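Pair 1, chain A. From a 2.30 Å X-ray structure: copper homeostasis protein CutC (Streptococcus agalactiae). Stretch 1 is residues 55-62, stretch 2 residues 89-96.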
# COMPACT_ATOMS: atom_id res chain seq x y z
N ILE A 55 15.39 -0.60 -16.74
CA ILE A 55 15.57 -1.29 -15.47
C ILE A 55 14.41 -2.25 -15.23
O ILE A 55 13.25 -1.92 -15.50
CB ILE A 55 15.71 -0.28 -14.31
CG1 ILE A 55 15.61 -1.01 -12.98
CG2 ILE A 55 14.66 0.79 -14.43
CD1 ILE A 55 15.82 -0.12 -11.78
N SER A 56 14.73 -3.45 -14.75
CA SER A 56 13.73 -4.48 -14.48
C SER A 56 12.94 -4.16 -13.22
O SER A 56 13.40 -3.43 -12.35
CB SER A 56 14.41 -5.84 -14.32
OG SER A 56 15.11 -6.19 -15.49
N VAL A 57 11.76 -4.76 -13.14
CA VAL A 57 10.85 -4.54 -12.02
C VAL A 57 10.32 -5.81 -11.39
O VAL A 57 9.66 -6.60 -12.06
CB VAL A 57 9.63 -3.72 -12.48
CG1 VAL A 57 8.76 -3.36 -11.28
CG2 VAL A 57 10.09 -2.48 -13.22
N ALA A 58 10.58 -6.01 -10.11
CA ALA A 58 10.09 -7.19 -9.39
C ALA A 58 8.95 -6.68 -8.50
O ALA A 58 9.16 -5.87 -7.60
CB ALA A 58 11.20 -7.79 -8.53
N VAL A 59 7.73 -7.15 -8.76
CA VAL A 59 6.57 -6.71 -8.00
C VAL A 59 6.27 -7.54 -6.76
O VAL A 59 6.19 -8.77 -6.81
CB VAL A 59 5.30 -6.67 -8.90
CG1 VAL A 59 4.09 -6.24 -8.08
CG2 VAL A 59 5.53 -5.70 -10.05
N MSE A 60 6.09 -6.84 -5.64
CA MSE A 60 5.78 -7.49 -4.37
C MSE A 60 4.35 -8.03 -4.34
O MSE A 60 3.40 -7.32 -4.67
CB MSE A 60 5.96 -6.50 -3.20
CG MSE A 60 7.12 -6.83 -2.28
SE MSE A 60 6.72 -8.39 -1.20
CE MSE A 60 7.52 -7.81 0.47
N ILE A 61 4.22 -9.29 -3.96
CA ILE A 61 2.92 -9.93 -3.86
C ILE A 61 2.75 -10.32 -2.39
O ILE A 61 3.18 -11.39 -1.96
CB ILE A 61 2.83 -11.21 -4.72
CG1 ILE A 61 3.16 -10.90 -6.18
CG2 ILE A 61 1.44 -11.83 -4.58
CD1 ILE A 61 2.15 -9.98 -6.87
N ARG A 62 2.13 -9.42 -1.62
CA ARG A 62 1.88 -9.63 -0.20
C ARG A 62 0.61 -8.84 0.12
O ARG A 62 0.61 -7.62 0.04
CB ARG A 62 3.07 -9.12 0.61
CG ARG A 62 3.04 -9.46 2.09
CD ARG A 62 4.34 -9.00 2.73
NE ARG A 62 4.39 -9.24 4.16
CZ ARG A 62 5.12 -8.51 5.00
NH1 ARG A 62 5.84 -7.50 4.54
NH2 ARG A 62 5.11 -8.78 6.30
N GLU A 89 3.05 -6.48 -17.53
CA GLU A 89 4.42 -6.75 -17.96
C GLU A 89 5.50 -6.68 -16.89
O GLU A 89 6.63 -6.25 -17.17
CB GLU A 89 4.78 -5.81 -19.12
CG GLU A 89 3.88 -5.94 -20.34
CD GLU A 89 4.18 -4.89 -21.40
OE1 GLU A 89 5.30 -4.91 -21.96
OE2 GLU A 89 3.29 -4.05 -21.68
N SER A 90 5.18 -7.09 -15.67
CA SER A 90 6.18 -7.09 -14.61
C SER A 90 7.24 -8.14 -14.96
O SER A 90 6.94 -9.15 -15.60
CB SER A 90 5.54 -7.42 -13.26
OG SER A 90 4.57 -6.44 -12.92
N ASP A 91 8.48 -7.90 -14.55
CA ASP A 91 9.58 -8.81 -14.84
C ASP A 91 9.73 -9.93 -13.84
O ASP A 91 10.26 -11.00 -14.17
CB ASP A 91 10.87 -8.01 -14.93
CG ASP A 91 10.85 -7.01 -16.05
OD1 ASP A 91 10.87 -7.43 -17.23
OD2 ASP A 91 10.78 -5.79 -15.76
N ALA A 92 9.28 -9.71 -12.61
CA ALA A 92 9.38 -10.73 -11.58
C ALA A 92 8.34 -10.54 -10.49
O ALA A 92 7.81 -9.44 -10.31
CB ALA A 92 10.78 -10.71 -10.97
N LEU A 93 8.05 -11.61 -9.76
CA LEU A 93 7.08 -11.57 -8.68
C LEU A 93 7.79 -11.97 -7.39
O LEU A 93 8.56 -12.93 -7.37
CB LEU A 93 5.93 -12.53 -8.99
CG LEU A 93 5.30 -12.37 -10.37
CD1 LEU A 93 4.24 -13.45 -10.58
CD2 LEU A 93 4.68 -10.98 -10.52
N VAL A 94 7.53 -11.23 -6.31
CA VAL A 94 8.15 -11.47 -5.02
C VAL A 94 7.07 -11.89 -4.02
O VAL A 94 6.15 -11.12 -3.73
CB VAL A 94 8.84 -10.19 -4.49
CG1 VAL A 94 9.68 -10.51 -3.28
CG2 VAL A 94 9.67 -9.56 -5.60
N LEU A 95 7.17 -13.11 -3.50
CA LEU A 95 6.18 -13.60 -2.54
C LEU A 95 6.81 -14.54 -1.52
O LEU A 95 7.98 -14.91 -1.63
CB LEU A 95 5.05 -14.32 -3.28
CG LEU A 95 5.36 -15.66 -3.94
CD1 LEU A 95 4.07 -16.41 -4.23
CD2 LEU A 95 6.13 -15.44 -5.22
N GLY A 96 6.02 -14.94 -0.53
CA GLY A 96 6.53 -15.85 0.48
C GLY A 96 5.40 -16.34 1.34
O GLY A 96 4.71 -15.55 1.98
O HOH W 1 4.09 -12.77 0.45

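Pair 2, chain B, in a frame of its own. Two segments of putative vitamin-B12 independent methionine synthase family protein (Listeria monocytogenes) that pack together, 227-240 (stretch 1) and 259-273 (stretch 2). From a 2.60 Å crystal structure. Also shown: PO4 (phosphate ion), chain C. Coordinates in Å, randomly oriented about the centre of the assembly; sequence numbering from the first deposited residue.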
# COMPACT_ATOMS: atom_id res chain seq x y z
N HIS B 227 -6.47 -13.81 -10.23
CA HIS B 227 -7.85 -13.54 -10.63
C HIS B 227 -8.26 -12.09 -10.36
O HIS B 227 -9.28 -11.83 -9.72
CB HIS B 227 -8.80 -14.49 -9.88
CG HIS B 227 -8.54 -15.94 -10.15
ND1 HIS B 227 -8.52 -16.89 -9.15
CD2 HIS B 227 -8.31 -16.62 -11.31
CE1 HIS B 227 -8.31 -18.08 -9.67
NE2 HIS B 227 -8.18 -17.95 -10.98
N LYS B 228 -7.46 -11.15 -10.85
CA LYS B 228 -7.72 -9.73 -10.67
C LYS B 228 -8.62 -9.20 -11.77
O LYS B 228 -8.27 -9.25 -12.95
CB LYS B 228 -6.39 -8.94 -10.67
CG LYS B 228 -6.49 -7.47 -10.23
CD LYS B 228 -6.52 -6.46 -11.39
CE LYS B 228 -5.17 -6.39 -12.12
NZ LYS B 228 -5.14 -5.28 -13.12
N PRO B 229 -9.81 -8.69 -11.40
CA PRO B 229 -10.77 -8.14 -12.36
C PRO B 229 -10.12 -7.09 -13.25
O PRO B 229 -9.16 -6.41 -12.86
CB PRO B 229 -11.84 -7.53 -11.46
CG PRO B 229 -11.82 -8.41 -10.27
CD PRO B 229 -10.35 -8.64 -10.03
N ALA B 230 -10.67 -6.94 -14.45
CA ALA B 230 -10.16 -5.99 -15.43
C ALA B 230 -10.22 -4.52 -14.99
O ALA B 230 -9.30 -3.75 -15.27
CB ALA B 230 -10.92 -6.17 -16.73
N ASP B 231 -11.29 -4.12 -14.31
CA ASP B 231 -11.46 -2.73 -13.87
C ASP B 231 -10.88 -2.41 -12.49
O ASP B 231 -11.06 -1.31 -11.97
CB ASP B 231 -12.93 -2.34 -13.84
CG ASP B 231 -13.74 -3.21 -12.91
OD1 ASP B 231 -14.86 -2.81 -12.51
OD2 ASP B 231 -13.26 -4.31 -12.58
N MSE B 232 -10.20 -3.38 -11.88
CA MSE B 232 -9.62 -3.13 -10.58
C MSE B 232 -8.12 -2.88 -10.73
O MSE B 232 -7.44 -3.57 -11.50
CB MSE B 232 -9.86 -4.32 -9.64
CG MSE B 232 -9.32 -4.09 -8.23
SE MSE B 232 -9.50 -5.63 -7.06
CE MSE B 232 -8.45 -6.85 -8.09
N VAL B 233 -7.62 -1.88 -10.01
CA VAL B 233 -6.20 -1.54 -10.06
C VAL B 233 -5.51 -2.08 -8.80
O VAL B 233 -6.03 -1.96 -7.69
CB VAL B 233 -6.02 0.01 -10.15
CG1 VAL B 233 -4.54 0.38 -10.21
CG2 VAL B 233 -6.74 0.56 -11.38
N ILE B 234 -4.36 -2.72 -8.98
CA ILE B 234 -3.64 -3.23 -7.83
C ILE B 234 -2.22 -2.71 -7.84
O ILE B 234 -1.37 -3.19 -8.58
CB ILE B 234 -3.63 -4.76 -7.79
CG1 ILE B 234 -5.06 -5.26 -7.50
CG2 ILE B 234 -2.62 -5.23 -6.72
CD1 ILE B 234 -5.19 -6.76 -7.15
N THR B 235 -1.98 -1.70 -7.02
CA THR B 235 -0.67 -1.09 -6.93
C THR B 235 0.10 -1.71 -5.78
O THR B 235 -0.47 -2.30 -4.86
CB THR B 235 -0.76 0.43 -6.66
OG1 THR B 235 -1.56 0.67 -5.48
CG2 THR B 235 -1.36 1.13 -7.87
N MSE B 236 1.42 -1.56 -5.84
CA MSE B 236 2.27 -2.11 -4.81
C MSE B 236 3.19 -1.07 -4.21
O MSE B 236 3.92 -0.40 -4.92
CB MSE B 236 3.13 -3.22 -5.40
CG MSE B 236 4.00 -3.93 -4.38
SE MSE B 236 3.89 -5.86 -4.59
CE MSE B 236 5.77 -6.25 -4.91
N HIS B 237 3.15 -0.93 -2.89
CA HIS B 237 4.05 -0.01 -2.23
C HIS B 237 5.25 -0.80 -1.69
O HIS B 237 5.10 -1.58 -0.75
CB HIS B 237 3.34 0.73 -1.09
CG HIS B 237 4.25 1.61 -0.28
ND1 HIS B 237 5.17 2.47 -0.85
CD2 HIS B 237 4.38 1.76 1.06
CE1 HIS B 237 5.82 3.11 0.10
NE2 HIS B 237 5.36 2.69 1.27
N ILE B 238 6.41 -0.61 -2.33
CA ILE B 238 7.68 -1.26 -1.93
C ILE B 238 8.32 -0.30 -0.94
O ILE B 238 9.02 0.63 -1.34
CB ILE B 238 8.71 -1.39 -3.10
CG1 ILE B 238 8.07 -2.05 -4.32
CG2 ILE B 238 9.90 -2.23 -2.64
CD1 ILE B 238 7.63 -3.47 -4.09
N CYS B 239 8.08 -0.51 0.35
CA CYS B 239 8.61 0.38 1.37
C CYS B 239 10.09 0.16 1.66
O CYS B 239 10.59 -0.96 1.55
CB CYS B 239 7.81 0.21 2.65
SG CYS B 239 7.81 1.65 3.72
N ARG B 240 10.78 1.23 2.03
CA ARG B 240 12.21 1.15 2.36
C ARG B 240 12.40 0.94 3.86
O ARG B 240 11.64 1.46 4.68
CB ARG B 240 12.95 2.43 1.93
CG ARG B 240 13.28 2.54 0.43
CD ARG B 240 14.33 1.53 -0.02
NE ARG B 240 14.80 1.75 -1.39
CZ ARG B 240 15.40 2.87 -1.81
NH1 ARG B 240 15.59 3.88 -0.97
NH2 ARG B 240 15.81 2.98 -3.07
N THR B 259 12.86 -8.70 -11.14
CA THR B 259 11.63 -9.46 -10.96
C THR B 259 10.45 -8.57 -10.55
O THR B 259 9.29 -8.92 -10.77
CB THR B 259 11.81 -10.57 -9.89
OG1 THR B 259 11.60 -10.01 -8.59
CG2 THR B 259 13.23 -11.14 -9.95
N LEU B 260 10.77 -7.42 -9.96
CA LEU B 260 9.76 -6.47 -9.52
C LEU B 260 9.10 -5.70 -10.66
O LEU B 260 7.88 -5.61 -10.74
CB LEU B 260 10.36 -5.48 -8.52
CG LEU B 260 9.99 -5.67 -7.04
CD1 LEU B 260 10.50 -4.50 -6.22
CD2 LEU B 260 8.49 -5.78 -6.90
N PHE B 261 9.90 -5.14 -11.55
CA PHE B 261 9.32 -4.39 -12.65
C PHE B 261 9.21 -5.19 -13.94
O PHE B 261 8.58 -4.76 -14.90
CB PHE B 261 10.12 -3.11 -12.88
CG PHE B 261 10.37 -2.32 -11.62
CD1 PHE B 261 9.34 -2.06 -10.73
CD2 PHE B 261 11.65 -1.85 -11.33
CE1 PHE B 261 9.58 -1.34 -9.56
CE2 PHE B 261 11.90 -1.12 -10.17
CZ PHE B 261 10.87 -0.87 -9.28
N GLY B 262 9.82 -6.37 -13.96
CA GLY B 262 9.76 -7.19 -15.15
C GLY B 262 8.87 -8.42 -15.04
O GLY B 262 8.21 -8.81 -16.00
N LYS B 263 8.84 -9.03 -13.85
CA LYS B 263 8.05 -10.23 -13.64
C LYS B 263 6.71 -10.04 -12.91
O LYS B 263 5.73 -10.72 -13.22
CB LYS B 263 8.90 -11.25 -12.88
CG LYS B 263 10.16 -11.70 -13.63
CD LYS B 263 10.91 -12.80 -12.88
CE LYS B 263 12.20 -13.20 -13.60
NZ LYS B 263 13.04 -14.15 -12.82
N LEU B 264 6.68 -9.12 -11.96
CA LEU B 264 5.48 -8.84 -11.17
C LEU B 264 4.33 -8.31 -12.04
O LEU B 264 4.50 -7.30 -12.72
CB LEU B 264 5.81 -7.82 -10.09
CG LEU B 264 5.33 -8.13 -8.68
CD1 LEU B 264 3.83 -8.36 -8.71
CD2 LEU B 264 6.06 -9.35 -8.16
N ASN B 265 3.18 -8.96 -11.98
CA ASN B 265 2.02 -8.54 -12.78
C ASN B 265 1.14 -7.50 -12.10
O ASN B 265 -0.08 -7.65 -12.03
CB ASN B 265 1.18 -9.76 -13.14
CG ASN B 265 1.91 -10.67 -14.09
OD1 ASN B 265 2.38 -10.22 -15.13
ND2 ASN B 265 2.00 -11.94 -13.74
N ILE B 266 1.78 -6.43 -11.65
CA ILE B 266 1.09 -5.37 -10.95
C ILE B 266 0.90 -4.12 -11.82
O ILE B 266 1.67 -3.85 -12.73
CB ILE B 266 1.84 -5.08 -9.62
CG1 ILE B 266 0.91 -5.36 -8.46
CG2 ILE B 266 2.38 -3.68 -9.57
CD1 ILE B 266 1.61 -5.48 -7.14
N ASP B 267 -0.15 -3.35 -11.54
CA ASP B 267 -0.44 -2.17 -12.34
C ASP B 267 0.47 -0.98 -12.11
O ASP B 267 0.94 -0.38 -13.07
CB ASP B 267 -1.89 -1.76 -12.13
CG ASP B 267 -2.85 -2.84 -12.54
OD1 ASP B 267 -2.87 -3.16 -13.75
OD2 ASP B 267 -3.57 -3.37 -11.66
N GLY B 268 0.71 -0.64 -10.85
CA GLY B 268 1.57 0.48 -10.56
C GLY B 268 2.40 0.14 -9.34
O GLY B 268 2.05 -0.78 -8.60
N PHE B 269 3.47 0.90 -9.14
CA PHE B 269 4.39 0.70 -8.00
C PHE B 269 4.70 2.02 -7.28
O PHE B 269 5.09 3.00 -7.92
CB PHE B 269 5.72 0.12 -8.50
CG PHE B 269 5.75 -1.38 -8.60
CD1 PHE B 269 5.81 -2.17 -7.46
CD2 PHE B 269 5.78 -2.00 -9.85
CE1 PHE B 269 5.91 -3.57 -7.55
CE2 PHE B 269 5.88 -3.39 -9.96
CZ PHE B 269 5.94 -4.18 -8.81
N PHE B 270 4.53 2.06 -5.97
CA PHE B 270 4.86 3.25 -5.20
C PHE B 270 6.26 3.07 -4.61
O PHE B 270 6.45 2.41 -3.58
CB PHE B 270 3.85 3.50 -4.08
CG PHE B 270 2.55 4.09 -4.56
CD1 PHE B 270 1.64 3.31 -5.28
CD2 PHE B 270 2.23 5.42 -4.28
CE1 PHE B 270 0.42 3.85 -5.71
CE2 PHE B 270 1.02 5.98 -4.70
CZ PHE B 270 0.11 5.19 -5.41
N LEU B 271 7.23 3.66 -5.32
CA LEU B 271 8.66 3.62 -5.00
C LEU B 271 9.10 4.90 -4.32
O LEU B 271 8.86 5.98 -4.85
CB LEU B 271 9.46 3.47 -6.29
CG LEU B 271 9.09 2.28 -7.16
CD1 LEU B 271 9.65 2.45 -8.58
CD2 LEU B 271 9.65 1.05 -6.49
N GLU B 272 9.77 4.80 -3.18
CA GLU B 272 10.22 6.01 -2.48
C GLU B 272 11.71 6.34 -2.67
O GLU B 272 12.56 5.46 -2.67
CB GLU B 272 9.89 5.94 -0.99
CG GLU B 272 10.55 4.83 -0.20
CD GLU B 272 10.44 5.08 1.29
OE1 GLU B 272 10.95 6.13 1.74
OE2 GLU B 272 9.86 4.25 2.02
N TYR B 273 12.01 7.63 -2.84
CA TYR B 273 13.39 8.08 -3.05
C TYR B 273 13.79 9.23 -2.11
O TYR B 273 12.93 9.94 -1.57
CB TYR B 273 13.56 8.53 -4.51
CG TYR B 273 13.19 7.50 -5.58
CD1 TYR B 273 14.11 6.52 -5.98
CD2 TYR B 273 11.95 7.54 -6.21
CE1 TYR B 273 13.79 5.60 -7.00
CE2 TYR B 273 11.62 6.63 -7.22
CZ TYR B 273 12.54 5.66 -7.61
OH TYR B 273 12.20 4.77 -8.61
P PO4 C . 14.97 3.00 -9.41
O1 PO4 C . 14.97 4.32 -9.94
O2 PO4 C . 15.79 2.88 -8.21
O3 PO4 C . 13.46 2.58 -9.12
O4 PO4 C . 15.34 1.89 -10.37

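The sharpest difference between the two pairs lies at one position in the middle of the first strand. In pair 1 it is Val A59, whose CG2 lies 3.1 Å from Ser A90 OG; in pair 2 the matching residue is the selenomethionine Met B236, whose CB packs on both Ile B266 CD1 (3.2 Å) and Phe B269 CE1 (3.5 Å). The CE of Met B236 extends to 3.4 Å from Leu B260 CD2 and 4.2 Å from Leu B264 CG. The CA atoms of Val A59 and Met B236 nevertheless superpose within 0.2 Å.

This illustrates a general principle: in a parallel pair of strands the backbone fixes the frame, and different side chains can be carried on it. Fourteen central residues superpose with an RMSD of 0.6 Å, and the strand axes cross at -32° in pair 1 and -20° in pair 2. The central rungs of the hydrogen-bond ladder recur in both pairs. Val A59 N donates to Ala A92 O (2.8 Å) and Met B236 N to Gly B268 O (2.9 Å); in return, Val A94 N donates to Val A59 O (2.8 Å) and Phe B270 N to Met B236 O (2.7 Å). The next rung is shorter in pair 1: Ile A61 N to Val A94 O is 2.7 Å, whereas Ile B238 N to Phe B270 O is 3.3 Å. Before the central rungs, Ala A92 N gives a weak bond to Val A57 O (3.2 Å), but the matching Gly B268 N stands 4.0 Å from Ile B234 O.

One side chain keeps its role. Asp A91 and Asp B267, both with chi1 m, precede the second strand and accept a backbone hydrogen bond that extends the ladder: Val A57 N to Asp A91 OD2 at 3.0 Å, Ile B234 N to Asp B267 OD2 at 2.9 Å. Each aspartate also returns a bond through its own amide, from Asp A91 N to Val A57 O (3.0 Å) and from Asp B267 N to Ile B234 O (3.2 Å), so that side chain and backbone together clasp a single residue of the first strand. In pair 2, Lys B228 NZ forms a salt bridge with Asp B267 OD2 at 2.9 Å; in pair 1, Asp A91 OD2 also has a hydrogen bond elsewhere in the structure.

On the face carrying Ala A58 and Val A94, bulk is distributed differently. Pair 1 sets two alanines side by side, Ala A58 CB 3.8 Å from Ala A92 CB, with Val A94 CG2 3.7 Å from Ala A58 CB. Pair 2 has Thr B235 opposite Gly B268, and the ring of Phe B270 turns its edge to Thr B235 CB, 3.7 Å from CE1. Further along this face, Met A60 meets its neighbour through apolar contact, SE to Val A94 CG1 at 4.2 Å, whereas His B237 uses ND1 to donate to Phe B270 O at 3.0 Å.

The isoleucines at the next position, Ile A61 and Ile B238, share both m rotamers and meet the same matched position, filled by a leucine in pair 1 and by a phenylalanine in pair 2: Ile A61 CG1 lies 4.3 Å from Leu A93 CB, and Ile B238 CG1 3.9 Å from Phe B269 CD1.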